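Local coordinates for dicer Related Helicase (Caenorhabditis elegans, PDB 6M6S), which probably acts as an ATP-hydrolysing RNA helicase and binds 5'-triphosphorylated double-stranded RNA through its zinc-bearing C-terminal domain, the part present here, at residues B[32-37]-B[119-124]; B[40-45]-B[130-135]; B[65-70]-B[88-93]; B[106-109]-B[113-116]. All blocks are in the same frame, centred on the assembly; numbering follows the deposited sequence. Where two conformers were deposited one is given.

Interaction 1 (B[32-37]-B[119-124]). With nucleotides of chain D; nucleotides of chain C.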
# COMPACT_ATOMS: atom_id res chain seq x y z
N SER B 32 10.51 15.82 4.58
CA SER B 32 9.97 14.50 4.30
C SER B 32 9.41 13.75 5.50
O SER B 32 9.15 12.55 5.40
CB SER B 32 10.96 13.63 3.52
OG SER B 32 11.37 14.31 2.34
N ASN B 33 9.14 14.47 6.60
CA ASN B 33 8.28 13.96 7.66
C ASN B 33 6.89 14.56 7.47
O ASN B 33 6.77 15.78 7.41
CB ASN B 33 8.82 14.49 8.99
CG ASN B 33 10.11 13.80 9.39
OD1 ASN B 33 10.08 12.75 10.03
ND2 ASN B 33 11.24 14.40 9.03
N TYR B 34 5.85 13.72 7.39
CA TYR B 34 4.52 14.17 6.99
C TYR B 34 3.74 14.30 8.29
O TYR B 34 3.42 13.26 8.94
CB TYR B 34 3.90 13.14 6.03
CG TYR B 34 4.59 13.16 4.66
CD1 TYR B 34 5.86 12.60 4.49
CD2 TYR B 34 3.97 13.67 3.52
CE1 TYR B 34 6.48 12.61 3.27
CE2 TYR B 34 4.60 13.62 2.28
CZ TYR B 34 5.84 13.14 2.19
OH TYR B 34 6.48 13.08 0.95
N MET B 35 3.50 15.56 8.70
CA MET B 35 2.96 15.79 10.05
C MET B 35 1.55 16.31 9.97
O MET B 35 1.16 16.91 8.98
CB MET B 35 3.82 16.84 10.77
CG MET B 35 5.32 16.54 10.66
SD MET B 35 5.83 14.92 11.29
CE MET B 35 5.51 15.24 13.05
N VAL B 36 0.78 16.17 11.06
CA VAL B 36 -0.58 16.72 11.08
C VAL B 36 -0.62 18.09 11.74
O VAL B 36 -0.24 18.24 12.93
CB VAL B 36 -1.55 15.74 11.82
CG1 VAL B 36 -3.00 16.32 11.76
CG2 VAL B 36 -1.48 14.30 11.26
N PHE B 37 -1.10 19.11 11.02
CA PHE B 37 -1.21 20.47 11.59
C PHE B 37 -2.66 20.89 11.82
O PHE B 37 -3.00 22.05 11.67
CB PHE B 37 -0.52 21.51 10.66
CG PHE B 37 1.00 21.36 10.62
CD1 PHE B 37 1.61 20.38 9.84
CD2 PHE B 37 1.82 22.26 11.34
CE1 PHE B 37 3.02 20.26 9.79
CE2 PHE B 37 3.24 22.12 11.30
CZ PHE B 37 3.83 21.11 10.50
N PHE B 119 -3.31 13.46 -3.38
CA PHE B 119 -3.42 14.90 -3.15
C PHE B 119 -2.05 15.58 -2.95
O PHE B 119 -1.11 14.95 -2.45
CB PHE B 119 -4.33 15.19 -1.95
CG PHE B 119 -3.94 14.49 -0.65
CD1 PHE B 119 -3.06 15.07 0.27
CD2 PHE B 119 -4.54 13.29 -0.30
CE1 PHE B 119 -2.77 14.42 1.49
CE2 PHE B 119 -4.24 12.63 0.89
CZ PHE B 119 -3.33 13.19 1.79
N TYR B 120 -1.96 16.84 -3.37
CA TYR B 120 -0.78 17.66 -3.10
C TYR B 120 -0.56 17.87 -1.59
O TYR B 120 -1.53 18.12 -0.83
CB TYR B 120 -1.04 19.00 -3.78
CG TYR B 120 -0.14 20.11 -3.37
CD1 TYR B 120 1.16 20.20 -3.84
CD2 TYR B 120 -0.60 21.08 -2.53
CE1 TYR B 120 1.98 21.27 -3.47
CE2 TYR B 120 0.21 22.13 -2.15
CZ TYR B 120 1.51 22.22 -2.62
OH TYR B 120 2.28 23.31 -2.21
N ILE B 121 0.70 17.78 -1.15
CA ILE B 121 1.07 18.05 0.25
C ILE B 121 2.13 19.14 0.21
O ILE B 121 3.19 19.00 -0.42
CB ILE B 121 1.63 16.75 0.94
CG1 ILE B 121 0.52 15.71 0.94
CG2 ILE B 121 2.08 17.06 2.40
CD1 ILE B 121 0.92 14.36 1.52
N SER B 122 1.86 20.25 0.90
CA SER B 122 2.81 21.36 0.87
C SER B 122 3.95 21.15 1.92
O SER B 122 3.81 20.37 2.90
CB SER B 122 2.06 22.69 1.15
OG SER B 122 1.59 22.72 2.50
N GLU B 123 5.07 21.85 1.74
CA GLU B 123 6.06 21.94 2.83
C GLU B 123 5.60 22.95 3.87
O GLU B 123 5.19 24.07 3.53
CB GLU B 123 7.41 22.36 2.24
CG GLU B 123 7.81 21.37 1.14
CD GLU B 123 9.19 21.57 0.57
OE1 GLU B 123 9.71 22.72 0.62
OE2 GLU B 123 9.73 20.57 0.01
N ALA B 124 5.66 22.56 5.15
CA ALA B 124 5.26 23.43 6.25
C ALA B 124 6.00 24.74 6.27
O ALA B 124 7.19 24.79 5.92
CB ALA B 124 5.51 22.70 7.61
P G D 2 8.95 4.73 10.23
OP1 G D 2 7.73 4.05 9.68
OP2 G D 2 10.24 3.99 10.08
O5' G D 2 9.00 6.11 9.43
C5' G D 2 7.94 7.05 9.55
C4' G D 2 8.26 8.31 8.79
O4' G D 2 9.35 8.99 9.43
C3' G D 2 8.73 8.14 7.35
O3' G D 2 7.64 8.00 6.48
C2' G D 2 9.46 9.45 7.11
O2' G D 2 8.50 10.48 6.90
C1' G D 2 10.10 9.69 8.47
N9 G D 2 11.49 9.19 8.56
C8 G D 2 11.91 8.01 9.17
N7 G D 2 13.22 7.86 9.12
C5 G D 2 13.66 9.02 8.46
C6 G D 2 14.97 9.45 8.10
O6 G D 2 16.03 8.89 8.32
N1 G D 2 14.97 10.68 7.43
C2 G D 2 13.84 11.42 7.15
N2 G D 2 14.02 12.60 6.51
N3 G D 2 12.62 11.02 7.48
C4 G D 2 12.61 9.84 8.12
P C D 3 7.68 6.93 5.30
OP1 C D 3 6.34 7.06 4.67
OP2 C D 3 8.39 5.71 5.74
O5' C D 3 8.66 7.63 4.25
C5' C D 3 8.31 8.83 3.59
C4' C D 3 9.50 9.54 2.98
O4' C D 3 10.43 9.92 4.03
C3' C D 3 10.38 8.74 2.04
O3' C D 3 9.83 8.46 0.76
C2' C D 3 11.65 9.59 2.02
O2' C D 3 11.47 10.78 1.26
C1' C D 3 11.74 9.99 3.50
N1 C D 3 12.61 9.05 4.24
C2 C D 3 13.98 9.29 4.18
O2 C D 3 14.40 10.27 3.55
N3 C D 3 14.82 8.43 4.82
C4 C D 3 14.35 7.37 5.48
N4 C D 3 15.25 6.57 6.09
C5 C D 3 12.96 7.10 5.54
C6 C D 3 12.13 7.95 4.90
P C C 12 20.14 18.01 7.73
OP1 C C 12 20.27 19.49 7.85
OP2 C C 12 21.17 17.16 8.37
O5' C C 12 18.69 17.58 8.24
C5' C C 12 17.55 18.35 7.93
C4' C C 12 16.29 17.73 8.47
O4' C C 12 16.15 16.39 7.99
C3' C C 12 16.20 17.57 9.97
O3' C C 12 15.92 18.78 10.64
C2' C C 12 15.07 16.56 10.10
O2' C C 12 13.83 17.21 9.92
C1' C C 12 15.34 15.65 8.89
N1 C C 12 16.06 14.43 9.30
C2 C C 12 15.29 13.37 9.77
O2 C C 12 14.05 13.48 9.74
N3 C C 12 15.92 12.23 10.17
C4 C C 12 17.25 12.18 10.18
N4 C C 12 17.82 11.06 10.61
C5 C C 12 18.06 13.26 9.73
C6 C C 12 17.42 14.36 9.32

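Interaction 2 (B[40-45]-B[130-135])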
# COMPACT_ATOMS: atom_id res chain seq x y z
N SER B 40 -7.10 20.07 16.24
CA SER B 40 -8.13 19.15 16.77
C SER B 40 -7.75 17.71 16.79
O SER B 40 -8.46 16.91 17.41
CB SER B 40 -9.42 19.26 15.92
OG SER B 40 -9.89 20.58 15.99
N VAL B 41 -6.69 17.33 16.07
CA VAL B 41 -6.40 15.92 15.86
C VAL B 41 -6.09 15.23 17.20
O VAL B 41 -6.33 14.03 17.35
CB VAL B 41 -5.25 15.73 14.86
CG1 VAL B 41 -3.95 16.06 15.50
CG2 VAL B 41 -5.25 14.28 14.35
N TRP B 42 -5.63 16.01 18.21
CA TRP B 42 -5.18 15.34 19.40
C TRP B 42 -6.36 14.66 20.15
O TRP B 42 -6.13 13.69 20.93
CB TRP B 42 -4.49 16.34 20.33
CG TRP B 42 -3.14 16.89 19.84
CD1 TRP B 42 -2.86 18.17 19.46
CD2 TRP B 42 -1.89 16.17 19.76
NE1 TRP B 42 -1.54 18.31 19.16
CE2 TRP B 42 -0.91 17.11 19.35
CE3 TRP B 42 -1.52 14.82 20.01
CZ2 TRP B 42 0.42 16.76 19.14
CZ3 TRP B 42 -0.20 14.46 19.83
CH2 TRP B 42 0.77 15.46 19.44
N ARG B 43 -7.60 15.13 19.95
CA ARG B 43 -8.79 14.53 20.56
C ARG B 43 -8.93 13.06 20.18
O ARG B 43 -9.48 12.25 20.94
CB ARG B 43 -10.05 15.27 20.11
CG ARG B 43 -9.96 16.79 20.33
CD ARG B 43 -10.81 17.51 19.30
NE ARG B 43 -12.21 17.09 19.36
CZ ARG B 43 -13.06 17.22 18.34
NH1 ARG B 43 -12.66 17.76 17.20
NH2 ARG B 43 -14.32 16.81 18.47
N PHE B 44 -8.36 12.74 19.02
CA PHE B 44 -8.54 11.40 18.41
C PHE B 44 -7.33 10.49 18.58
O PHE B 44 -7.23 9.39 17.98
CB PHE B 44 -8.92 11.55 16.94
CG PHE B 44 -10.10 12.45 16.76
CD1 PHE B 44 -11.27 12.20 17.45
CD2 PHE B 44 -9.98 13.62 16.01
CE1 PHE B 44 -12.36 13.06 17.33
CE2 PHE B 44 -11.06 14.49 15.88
CZ PHE B 44 -12.25 14.21 16.56
N LEU B 45 -6.39 10.91 19.42
CA LEU B 45 -5.16 10.15 19.63
C LEU B 45 -4.89 9.94 21.12
O LEU B 45 -4.98 10.89 21.92
CB LEU B 45 -3.96 10.85 19.04
CG LEU B 45 -4.06 11.14 17.54
CD1 LEU B 45 -2.94 12.02 17.13
CD2 LEU B 45 -4.00 9.78 16.74
N ARG B 130 1.95 27.90 14.01
CA ARG B 130 1.30 28.76 14.98
C ARG B 130 -0.01 28.21 15.51
O ARG B 130 -0.27 28.31 16.68
CB ARG B 130 1.08 30.13 14.39
CG ARG B 130 2.36 30.81 14.03
CD ARG B 130 2.05 32.16 13.42
NE ARG B 130 1.32 33.02 14.36
CZ ARG B 130 1.91 33.87 15.19
NH1 ARG B 130 3.24 33.97 15.22
NH2 ARG B 130 1.19 34.60 16.00
N ILE B 131 -0.83 27.59 14.64
CA ILE B 131 -2.09 27.04 15.15
C ILE B 131 -1.85 25.82 16.06
O ILE B 131 -2.73 25.45 16.88
CB ILE B 131 -3.10 26.72 14.01
CG1 ILE B 131 -4.52 26.54 14.56
CG2 ILE B 131 -2.64 25.53 13.16
CD1 ILE B 131 -5.42 27.75 14.41
N MET B 132 -0.68 25.18 15.95
CA MET B 132 -0.43 24.00 16.75
C MET B 132 0.21 24.31 18.12
O MET B 132 0.28 23.43 18.99
CB MET B 132 0.44 22.99 15.99
CG MET B 132 -0.28 22.41 14.77
SD MET B 132 -1.73 21.47 15.16
CE MET B 132 -1.06 20.00 15.81
N LEU B 133 0.70 25.53 18.24
CA LEU B 133 1.54 25.94 19.38
C LEU B 133 0.97 25.51 20.73
O LEU B 133 1.58 24.75 21.50
CB LEU B 133 1.64 27.43 19.37
CG LEU B 133 2.98 28.10 19.08
CD1 LEU B 133 3.90 27.18 18.30
CD2 LEU B 133 2.72 29.46 18.37
N ASN B 134 -0.25 25.92 20.98
CA ASN B 134 -0.81 25.62 22.28
C ASN B 134 -1.99 24.67 22.21
O ASN B 134 -2.89 24.73 23.05
CB ASN B 134 -1.22 26.91 22.97
CG ASN B 134 -0.06 27.89 23.12
OD1 ASN B 134 -0.14 29.03 22.68
ND2 ASN B 134 1.03 27.43 23.71
N ALA B 135 -1.95 23.78 21.22
CA ALA B 135 -3.02 22.87 20.93
C ALA B 135 -3.25 21.88 22.06
O ALA B 135 -4.34 21.27 22.11
CB ALA B 135 -2.74 22.11 19.62
O HOH W 1 0.38 20.62 19.17

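Interaction 3 (B[65-70]-B[88-93]). With ZN (zinc ion), chain F; nucleotides of chain D.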
# COMPACT_ATOMS: atom_id res chain seq x y z
N SER B 65 6.77 10.29 21.85
CA SER B 65 5.81 9.27 22.32
C SER B 65 5.07 8.56 21.19
O SER B 65 4.86 9.14 20.12
CB SER B 65 4.76 9.95 23.21
OG SER B 65 5.42 10.86 24.09
N ASP B 66 4.66 7.33 21.41
CA ASP B 66 3.81 6.66 20.40
C ASP B 66 2.44 7.32 20.41
O ASP B 66 2.02 7.87 21.45
CB ASP B 66 3.66 5.17 20.75
CG ASP B 66 4.83 4.35 20.24
OD1 ASP B 66 5.27 4.63 19.10
OD2 ASP B 66 5.31 3.48 20.99
N ILE B 67 1.72 7.31 19.28
CA ILE B 67 0.31 7.73 19.23
C ILE B 67 -0.58 6.56 18.83
O ILE B 67 -0.18 5.73 17.96
CB ILE B 67 0.06 8.90 18.28
CG1 ILE B 67 0.71 8.67 16.89
CG2 ILE B 67 0.56 10.23 18.99
CD1 ILE B 67 0.29 9.78 15.87
N LYS B 68 -1.73 6.43 19.51
CA LYS B 68 -2.64 5.30 19.24
C LYS B 68 -3.99 5.84 18.88
O LYS B 68 -4.37 6.90 19.35
CB LYS B 68 -2.86 4.44 20.53
CG LYS B 68 -1.61 4.17 21.35
CD LYS B 68 -0.65 3.29 20.60
CE LYS B 68 0.60 2.96 21.47
NZ LYS B 68 1.60 1.95 20.84
N CYS B 69 -4.73 5.10 18.05
CA CYS B 69 -6.10 5.46 17.70
C CYS B 69 -6.89 5.60 18.99
O CYS B 69 -6.84 4.72 19.84
CB CYS B 69 -6.73 4.37 16.80
SG CYS B 69 -8.47 4.67 16.48
N PHE B 70 -7.59 6.72 19.18
CA PHE B 70 -8.40 6.91 20.40
C PHE B 70 -9.43 5.80 20.59
O PHE B 70 -9.70 5.38 21.72
CB PHE B 70 -9.14 8.28 20.41
CG PHE B 70 -9.83 8.60 21.74
CD1 PHE B 70 -9.11 9.12 22.82
CD2 PHE B 70 -11.20 8.38 21.90
CE1 PHE B 70 -9.74 9.41 24.03
CE2 PHE B 70 -11.85 8.67 23.12
CZ PHE B 70 -11.11 9.18 24.19
N PRO B 88 1.71 15.30 15.60
CA PRO B 88 1.56 13.86 15.31
C PRO B 88 2.09 13.55 13.91
O PRO B 88 1.96 14.35 12.99
CB PRO B 88 0.05 13.63 15.33
CG PRO B 88 -0.56 14.91 15.85
CD PRO B 88 0.43 16.05 15.68
N GLN B 89 2.75 12.40 13.80
CA GLN B 89 3.06 11.82 12.49
C GLN B 89 2.29 10.53 12.32
O GLN B 89 2.60 9.49 12.95
CB GLN B 89 4.55 11.53 12.45
CG GLN B 89 5.03 11.11 11.02
CD GLN B 89 6.44 10.58 11.11
OE1 GLN B 89 6.66 9.43 11.57
NE2 GLN B 89 7.41 11.41 10.75
N LEU B 90 1.23 10.60 11.53
CA LEU B 90 0.47 9.38 11.27
C LEU B 90 1.23 8.53 10.24
O LEU B 90 1.74 9.06 9.26
CB LEU B 90 -0.89 9.73 10.75
CG LEU B 90 -1.81 10.46 11.73
CD1 LEU B 90 -3.05 11.03 11.02
CD2 LEU B 90 -2.19 9.41 12.84
N SER B 91 1.33 7.22 10.47
CA SER B 91 2.05 6.32 9.56
C SER B 91 1.11 6.00 8.37
O SER B 91 -0.07 5.65 8.62
CB SER B 91 2.31 5.01 10.27
OG SER B 91 2.85 4.06 9.33
N VAL B 92 1.60 6.04 7.12
CA VAL B 92 0.70 5.65 6.02
C VAL B 92 0.21 4.24 6.16
O VAL B 92 -0.86 3.89 5.65
CB VAL B 92 1.35 5.64 4.62
CG1 VAL B 92 1.21 6.97 3.96
CG2 VAL B 92 2.79 5.10 4.63
N LYS B 93 0.99 3.37 6.80
CA LYS B 93 0.53 1.98 7.01
C LYS B 93 -0.70 1.78 7.89
O LYS B 93 -1.29 0.73 7.87
CB LYS B 93 1.66 1.17 7.63
CG LYS B 93 2.90 1.14 6.81
CD LYS B 93 4.05 0.65 7.70
CE LYS B 93 5.34 0.56 6.91
NZ LYS B 93 6.36 -0.26 7.64
ZN ZN F . -8.84 2.73 15.24
P G D 2 8.95 4.73 10.23
OP1 G D 2 7.73 4.05 9.68
OP2 G D 2 10.24 3.99 10.08
O5' G D 2 9.00 6.11 9.43
C5' G D 2 7.94 7.05 9.55
C4' G D 2 8.26 8.31 8.79
O4' G D 2 9.35 8.99 9.43
C3' G D 2 8.73 8.14 7.35
O3' G D 2 7.64 8.00 6.48
C2' G D 2 9.46 9.45 7.11
O2' G D 2 8.50 10.48 6.90
C1' G D 2 10.10 9.69 8.47
N9 G D 2 11.49 9.19 8.56
C8 G D 2 11.91 8.01 9.17
N7 G D 2 13.22 7.86 9.12
C5 G D 2 13.66 9.02 8.46
C6 G D 2 14.97 9.45 8.10
O6 G D 2 16.03 8.89 8.32
N1 G D 2 14.97 10.68 7.43
C2 G D 2 13.84 11.42 7.15
N2 G D 2 14.02 12.60 6.51
N3 G D 2 12.62 11.02 7.48
C4 G D 2 12.61 9.84 8.12

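Interaction 4 (B[106-109]-B[113-116])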
# COMPACT_ATOMS: atom_id res chain seq x y z
N MET B 106 -8.60 4.27 -0.39
CA MET B 106 -7.27 3.83 -0.91
C MET B 106 -6.31 3.59 0.24
O MET B 106 -6.28 4.32 1.26
CB MET B 106 -6.68 4.93 -1.80
CG MET B 106 -7.50 5.31 -3.05
SD MET B 106 -8.62 6.65 -2.49
CE MET B 106 -9.08 7.20 -4.09
N THR B 107 -5.46 2.59 0.11
CA THR B 107 -4.33 2.45 1.02
C THR B 107 -3.08 2.62 0.19
O THR B 107 -3.11 2.27 -1.04
CB THR B 107 -4.28 1.13 1.81
OG1 THR B 107 -4.08 -0.00 0.92
CG2 THR B 107 -5.57 0.87 2.65
N LYS B 108 -2.04 3.19 0.81
CA LYS B 108 -0.80 3.54 0.10
C LYS B 108 0.41 3.07 0.93
O LYS B 108 0.33 2.98 2.16
CB LYS B 108 -0.75 5.06 -0.07
CG LYS B 108 -1.87 5.60 -1.01
CD LYS B 108 -1.65 5.07 -2.44
CE LYS B 108 -2.80 5.50 -3.39
NZ LYS B 108 -2.71 4.87 -4.75
N ALA B 109 1.43 2.61 0.22
CA ALA B 109 2.62 2.03 0.82
C ALA B 109 3.55 3.11 1.39
O ALA B 109 4.17 2.90 2.41
CB ALA B 109 3.32 1.20 -0.21
N ASP B 113 3.56 8.02 -2.26
CA ASP B 113 2.57 7.56 -3.25
C ASP B 113 1.25 8.35 -3.04
O ASP B 113 0.53 8.58 -4.02
CB ASP B 113 2.22 6.08 -3.09
CG ASP B 113 3.35 5.15 -3.52
OD1 ASP B 113 4.02 5.46 -4.52
OD2 ASP B 113 3.56 4.12 -2.85
N VAL B 114 1.03 8.81 -1.83
CA VAL B 114 -0.11 9.67 -1.51
C VAL B 114 -0.01 10.97 -2.31
O VAL B 114 -0.99 11.42 -2.90
CB VAL B 114 -0.20 9.96 -0.00
CG1 VAL B 114 -1.34 10.91 0.30
CG2 VAL B 114 -0.40 8.64 0.81
N GLU B 115 1.19 11.59 -2.31
CA GLU B 115 1.41 12.81 -3.15
C GLU B 115 1.21 12.63 -4.62
O GLU B 115 0.71 13.51 -5.35
CB GLU B 115 2.85 13.34 -2.95
CG GLU B 115 3.11 13.79 -1.58
CD GLU B 115 4.49 14.50 -1.42
OE1 GLU B 115 5.48 13.83 -1.08
OE2 GLU B 115 4.58 15.72 -1.65
N GLN B 116 1.66 11.49 -5.12
CA GLN B 116 1.57 11.20 -6.51
C GLN B 116 0.16 10.89 -6.98
O GLN B 116 -0.22 11.25 -8.08
CB GLN B 116 2.47 10.01 -6.83
CG GLN B 116 2.75 9.85 -8.29
CD GLN B 116 3.81 8.78 -8.58
OE1 GLN B 116 4.62 8.43 -7.71
NE2 GLN B 116 3.79 8.25 -9.80
O HOH W 2 0.97 2.46 -2.83

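Interaction 1 (B[32-37]-B[119-124])
Tyr34 and Ile121 mark the nearest approach of the two backbones, with CA atoms 8.5 Å apart and the chain directions 65° apart. Strand 27-30 lies between strands 33-36 and 122-123 in one mixed sheet, and the contact itself is made by side chains. Tyr34 and Ile121 cross at about a right angle. The methyl CD1 of Ile121 lies at the ring edge, near the ring plane, 3.7 Å from Tyr34 CD2. The 2'-hydroxyl of G2 of chain D reaches the other edge of the same ring. Trp111 stacks on Tyr34, and Glu115 takes a hydrogen bond at its hydroxyl. A second apolar touch joins Phe37 CZ to Ala124 CB at 3.7 Å. The methyl comes at the Phe37 ring obliquely, and Phe129 meets this ring edge-to-face.

The start of segment 32-37 binds the RNA. The 2'-hydroxyl of G2 of chain D donates to Ser32 O, with O2' and O 2.6 Å apart. Asn33 ND2 gives a nearly straight bond, 3.0 Å and 170°, to O2 of the base of C12 of chain C. It also binds Val30 O. With CG turned beside the backbone N (chi1 -72°), the Asn33 amide faces the duplex. A leucine here would probably leave the C12 base oxygen and Val30 O without their shared donor. The chemistry divides the segment: polar groups bond a sugar of one RNA strand and a base of the other, while the rings of Tyr34 and Phe37 tie that surface to the apolar interior.

Interaction 2 (B[40-45]-B[130-135])
Trp42 makes the apolar contacts with Met132 and Ala135. Ala135 CB sits at the edge of the indole, near its plane, 3.9 Å from Trp42 CD1. Met132 comes in at an oblique angle, and its methyl CE lies 3.8 Å from Trp42 NE1. Its chain is bent at both outer torsions (chi2 -63°, chi3 -74°), which curls CE back toward the indole. Pro88, Ala79 and Leu136 also touch this tryptophan.

The polar link runs through one water. Trp42 NE1 donates to it over 3.0 Å. The water in turn donates to Met132 O over 2.8 Å. This bridge gives the largely buried indole N-H an acceptor.

Backbone bonds fix both sides. Met132 O also accepts from Ala135 N at 3.2 Å, so two donors hold this carbonyl. That bond closes a type I beta turn from Met132 to Ala135 and sets the methyl of Ala135 beside the indole. On the other side, Leu45 N binds Trp42 O just after the 3-10 segment, and Lys145 NZ binds the same carbonyl. The arrangement joins a 3-10 segment of the RIG-I-type C-terminal domain to the beta turn 132-135, about 14 Å from the RNA at the nearest atoms.

Interaction 3 (B[65-70]-B[88-93])
Ile67 sets CG1 between its backbone N and carbonyl carbon (chi1 49°), then extends fully (chi2 172°), and this carries the methyl CD1 to the backbone and side chains of 88-90. CD1 lies 3.7 Å from the carbonyl O of Gln89. It is 3.9 Å from Pro88 CB, on a side chain that crosses Ile67 at about a right angle. Leu90 adds its own methyl, CD2, at 3.9 Å from Ile67 CD1. Strands 61-69 and 85-90 belong to one antiparallel sheet of the RIG-I-type C-terminal domain, with strand 75-82 between them. The axes of the two short segments cross at -58°, a twist built up over two steps of the sheet. Val76 and Ala79 of the middle strand also touch Ile67.

Gln89 stretches its chain toward the RNA. Its OE1 lies 3.4 Å from C5' of G2 of chain D and hydrogen-bonds a modified unit of the bound ligand, probably the 5'-terminal nucleotide. An alanine here would probably leave that unit without its partner and uncover the G2 sugar. At the far end of strand 61-69, Cys69 SG binds the zinc ion at 2.3 Å, with Cys14, Cys17 and Cys72 completing the site.

Interaction 4 (B[106-109]-B[113-116])
Asp113 faces Lys108 across a short connection, their CA atoms 6.2 Å apart. It is the first residue of the helical segment 113-116. Its CB lies 4.1 Å from Lys108 CD, where the two side chains pass obliquely. CG stands beside the backbone N (chi1 -71°), and OD2 is carried toward Ala109. There it lies 3.9 Å from Ala109 CB. A water bridges the two segments. It accepts from Ala109 N at 3.1 Å and donates to Asp113 OD2 at the same distance of 3.1 Å. The ammonium of Lys108 is not paired with this carboxylate: NZ and OD2 stand 6.6 Å apart. It forms a salt bridge with Asp117 instead, one helical turn further on.

Val114 follows and takes the aliphatic root of the lysine. Its CG2 is 3.7 Å from Lys108 CB, and CG of the lysine is almost as near. Beyond CG the lysine bends (chi2 -65°), so its chain passes Asp113 CB before reaching Asp117. The lysine thus offers methylenes to Val114 and charge to the helix. Glu115 points elsewhere and forms a salt bridge with Lys29 of strand 27-30.

Helix 111-117 is packed through Val114 against Phe97 of strand 95-99 and against Phe119. Segment 106-109 leaves strand 104-106, the outermost strand of its sheet within this chain. Met106 pairs there in parallel with a strand of the second subunit, so the sheet runs on across the interface, and Thr107 OG1 hydrogen-bonds Asp113 OD2 of that subunit.

How the interactions relate
The segments interleave along the chain. Interactions 3 and 4 follow one another, and both fall between the two halves of interaction 1, whose span crosses that of interaction 2. Interaction 1 is central: its centre lies about 15 Å from the centres of interactions 2 and 3 and about 13 Å from that of interaction 4, and it touches all three. Val36 N bonds Pro88 O, joining strand 33-36 to strand 85-90. Met132 packs on Val36 and Phe37. Val92 packs against Lys108, Ala109 and Val114, linking interactions 3 and 4. Interactions 2 and 4 stand about 24 Å apart between centres, on opposite sides of the chain's centre. Strands 33-36 and 85-90, which meet the RNA, are thus tied together and to nearby helices.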